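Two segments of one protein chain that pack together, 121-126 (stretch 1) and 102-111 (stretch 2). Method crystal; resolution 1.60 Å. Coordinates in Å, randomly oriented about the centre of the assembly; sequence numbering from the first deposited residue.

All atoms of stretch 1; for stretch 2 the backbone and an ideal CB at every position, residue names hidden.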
# COMPACT_ATOMS: atom_id res chain seq x y z
N ARG A 121 -11.87 -0.64 -3.50
CA ARG A 121 -11.25 -1.59 -4.40
C ARG A 121 -9.85 -1.92 -3.90
O ARG A 121 -9.03 -1.02 -3.74
CB ARG A 121 -11.18 -1.01 -5.81
CG ARG A 121 -10.47 -1.89 -6.80
CD ARG A 121 -10.64 -1.36 -8.20
NE ARG A 121 -11.85 -1.86 -8.85
CZ ARG A 121 -11.88 -2.88 -9.70
NH1 ARG A 121 -10.77 -3.54 -10.00
NH2 ARG A 121 -13.03 -3.26 -10.24
N VAL A 122 -9.60 -3.20 -3.65
CA VAL A 122 -8.25 -3.65 -3.32
C VAL A 122 -7.48 -3.87 -4.62
O VAL A 122 -7.98 -4.55 -5.53
CB VAL A 122 -8.27 -4.95 -2.47
CG1 VAL A 122 -6.88 -5.57 -2.40
CG2 VAL A 122 -8.80 -4.66 -1.07
N LEU A 123 -6.29 -3.28 -4.70
CA LEU A 123 -5.42 -3.45 -5.86
C LEU A 123 -4.17 -4.17 -5.44
O LEU A 123 -3.35 -3.64 -4.68
CB LEU A 123 -5.07 -2.10 -6.49
CG LEU A 123 -6.22 -1.28 -7.06
CD1 LEU A 123 -5.66 0.03 -7.59
CD2 LEU A 123 -6.95 -2.04 -8.15
N HIS A 124 -4.03 -5.40 -5.91
CA HIS A 124 -2.83 -6.16 -5.65
C HIS A 124 -2.58 -7.10 -6.82
O HIS A 124 -3.38 -8.01 -7.07
CB HIS A 124 -2.92 -6.95 -4.33
CG HIS A 124 -1.70 -7.75 -4.04
ND1 HIS A 124 -0.45 -7.18 -3.92
CD2 HIS A 124 -1.52 -9.09 -3.87
CE1 HIS A 124 0.45 -8.13 -3.68
NE2 HIS A 124 -0.18 -9.29 -3.65
N GLU A 125 -1.48 -6.86 -7.53
CA GLU A 125 -1.19 -7.56 -8.79
C GLU A 125 -2.32 -7.32 -9.80
O GLU A 125 -2.70 -8.21 -10.57
CB GLU A 125 -0.97 -9.05 -8.56
CG GLU A 125 -0.03 -9.37 -7.42
CD GLU A 125 0.16 -10.84 -7.24
OE1 GLU A 125 0.59 -11.49 -8.20
OE2 GLU A 125 -0.15 -11.35 -6.14
N GLY A 126 -2.84 -6.10 -9.79
CA GLY A 126 -4.00 -5.76 -10.60
C GLY A 126 -4.16 -4.27 -10.76
O GLY A 126 -3.33 -3.47 -10.31
N UNK A 102 -2.35 -14.07 5.91
CA UNK A 102 -2.22 -14.65 4.57
C UNK A 102 -2.98 -13.88 3.48
O UNK A 102 -4.08 -13.37 3.72
CB UNK A 102 -2.71 -16.10 4.60
N UNK A 103 -2.38 -13.81 2.29
CA UNK A 103 -3.04 -13.13 1.18
C UNK A 103 -4.45 -13.67 0.94
O UNK A 103 -5.38 -12.90 0.69
CB UNK A 103 -2.20 -13.27 -0.09
N UNK A 104 -4.61 -14.99 1.01
CA UNK A 104 -5.92 -15.60 0.75
C UNK A 104 -6.99 -15.08 1.73
O UNK A 104 -8.14 -14.88 1.34
CB UNK A 104 -5.82 -17.12 0.85
N UNK A 105 -6.59 -14.85 2.98
CA UNK A 105 -7.50 -14.31 3.99
C UNK A 105 -7.77 -12.82 3.75
O UNK A 105 -8.91 -12.35 3.86
CB UNK A 105 -6.92 -14.52 5.39
N UNK A 106 -6.73 -12.08 3.39
CA UNK A 106 -6.88 -10.68 3.07
C UNK A 106 -7.85 -10.49 1.90
O UNK A 106 -8.74 -9.64 1.95
CB UNK A 106 -5.52 -10.06 2.75
N UNK A 107 -7.69 -11.29 0.85
CA UNK A 107 -8.56 -11.15 -0.32
C UNK A 107 -9.99 -11.63 -0.05
O UNK A 107 -10.93 -11.08 -0.61
CB UNK A 107 -7.97 -11.93 -1.50
N UNK A 108 -10.14 -12.61 0.83
CA UNK A 108 -11.48 -13.01 1.24
C UNK A 108 -12.19 -11.86 1.97
O UNK A 108 -13.36 -11.60 1.72
CB UNK A 108 -11.41 -14.25 2.13
N UNK A 109 -11.46 -11.16 2.84
CA UNK A 109 -12.02 -9.98 3.51
C UNK A 109 -12.40 -8.90 2.51
O UNK A 109 -13.47 -8.29 2.62
CB UNK A 109 -11.02 -9.42 4.52
N UNK A 110 -11.54 -8.68 1.51
CA UNK A 110 -11.83 -7.71 0.45
C UNK A 110 -13.10 -8.09 -0.30
O UNK A 110 -13.98 -7.25 -0.53
CB UNK A 110 -10.65 -7.61 -0.52
N UNK A 111 -13.21 -9.37 -0.66
CA UNK A 111 -14.39 -9.88 -1.35
C UNK A 111 -15.66 -9.61 -0.53
O UNK A 111 -16.67 -9.13 -1.06
CB UNK A 111 -14.24 -11.38 -1.62

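Stretch 1 offers the helix of stretch 2 an alternating surface. Val122 and His124 point toward it, Arg121 and Leu123 point away, and Glu125 starts sideways but bends its end nearer. The contact therefore has two main seats, a branched aliphatic one at Val122 and a ring at His124, and each helix position can be read against them.

Position 102 lies just before the helix with phi near -63° and psi near 143°, far from anything in stretch 1. Many residues would fit; a capping residue such as serine, threonine, aspartate or asparagine would be usual, and the phi also admits proline. It is Pro102, preceded by a cis peptide bond; the O of Pro102 accepts a hydrogen bond from the backbone N of position 106 at 3.0 Å, opening the helical pattern.

Position 103 is helical and its CA-to-CB bond points toward stretch 1, but the ideal CB has nothing of that stretch within 5.5 Å. A short side chain would leave the gap before the His124 ring unfilled; leucine, methionine or an aromatic residue could span it. Leu103, with chi1 t and chi2 p, does so: its CD1 lies 3.7 Å from His124 CD2, approaching the ring obliquely. The carboxylate of Glu125 is also close, with OE2 4.2 Å from Leu103 CD2, a passing contact rather than a polar bond.

Positions 104 and 105 are out of reach of stretch 1, which therefore sets no preference beyond helix compatibility. They are Lys104 and Ile105.

Position 106 turns back toward stretch 1, nearly one helical turn after 103. Its ideal CB again touches nothing there, and the methyls of Val122 lie well beyond it, so a long apolar side chain is wanted: phenylalanine, leucine or methionine. Phe106, chi1 t, carries its ring to Val122, where CE2 sits 3.6 Å from Val122 CG1. The methyl meets the edge of the ring, near its plane.

At 107 the CA-to-CB bond runs sideways. The position could take a polar residue, or a flexible apolar one able to curl inward. Leu107, chi1 m and chi2 t, does the latter: its end comes nearer, and CD2 lies 4.2 Å from Val122 CG1, a looser contact than that of Phe106 with the same methyl.

Positions 108 and 109 are out of reach again, and stretch 1 leaves them free; they are Arg108 and Ala109.

Position 110 is the tightest. Its CA is 6.6 Å from Val122 CA, the nearest CA pair across the two stretches, and its ideal CB already stands 3.5 Å from Val122 CG2. With contact made at CB, a small side chain is enough, alanine or perhaps serine. Ala110 places its CB 3.6 Å from Val122 CG2, a direct methyl-to-methyl contact.

Position 111 is out of reach and unconstrained here; Tyr111 fills it.

The rule is one of reach: long side chains at 103 and 106, where the backbones stand apart, and a methyl at 110, where they close in. No hydrogen bond crosses between the stretches.

Stretch 2 102-111: PLKIFLRAAY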
# COMPACT_ATOMS: atom_id res chain seq x y z
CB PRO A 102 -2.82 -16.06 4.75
CG PRO A 102 -2.70 -16.33 6.23
CD PRO A 102 -2.96 -15.00 6.86
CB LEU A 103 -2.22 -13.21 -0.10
CG LEU A 103 -2.79 -12.46 -1.31
CD1 LEU A 103 -2.94 -10.94 -1.03
CD2 LEU A 103 -1.91 -12.69 -2.52
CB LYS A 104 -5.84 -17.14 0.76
CG LYS A 104 -4.99 -17.69 -0.41
CD LYS A 104 -5.01 -19.22 -0.50
CE LYS A 104 -4.20 -19.74 -1.69
NZ LYS A 104 -2.73 -19.45 -1.62
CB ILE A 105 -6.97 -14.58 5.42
CG1 ILE A 105 -6.99 -16.10 5.67
CG2 ILE A 105 -7.78 -13.81 6.47
CD1 ILE A 105 -6.46 -16.53 7.02
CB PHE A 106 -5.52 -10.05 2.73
CG PHE A 106 -5.61 -8.61 2.39
CD1 PHE A 106 -5.73 -7.66 3.39
CD2 PHE A 106 -5.62 -8.20 1.06
CE1 PHE A 106 -5.84 -6.30 3.07
CE2 PHE A 106 -5.73 -6.86 0.74
CZ PHE A 106 -5.84 -5.91 1.74
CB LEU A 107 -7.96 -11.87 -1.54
CG LEU A 107 -6.66 -11.23 -2.04
CD1 LEU A 107 -6.11 -12.01 -3.23
CD2 LEU A 107 -6.81 -9.75 -2.37
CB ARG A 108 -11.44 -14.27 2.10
CG ARG A 108 -12.80 -14.66 2.67
CD ARG A 108 -13.78 -15.12 1.61
NE ARG A 108 -15.13 -15.21 2.18
CZ ARG A 108 -16.19 -15.68 1.53
NH1 ARG A 108 -16.07 -16.15 0.30
NH2 ARG A 108 -17.38 -15.70 2.13
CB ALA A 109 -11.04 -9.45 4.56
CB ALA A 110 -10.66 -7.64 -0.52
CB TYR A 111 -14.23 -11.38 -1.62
CG TYR A 111 -15.48 -12.02 -2.15
CD1 TYR A 111 -15.80 -11.92 -3.50
CD2 TYR A 111 -16.33 -12.74 -1.31
CE1 TYR A 111 -16.94 -12.51 -4.01
CE2 TYR A 111 -17.47 -13.35 -1.82
CZ TYR A 111 -17.77 -13.22 -3.16
OH TYR A 111 -18.91 -13.81 -3.68
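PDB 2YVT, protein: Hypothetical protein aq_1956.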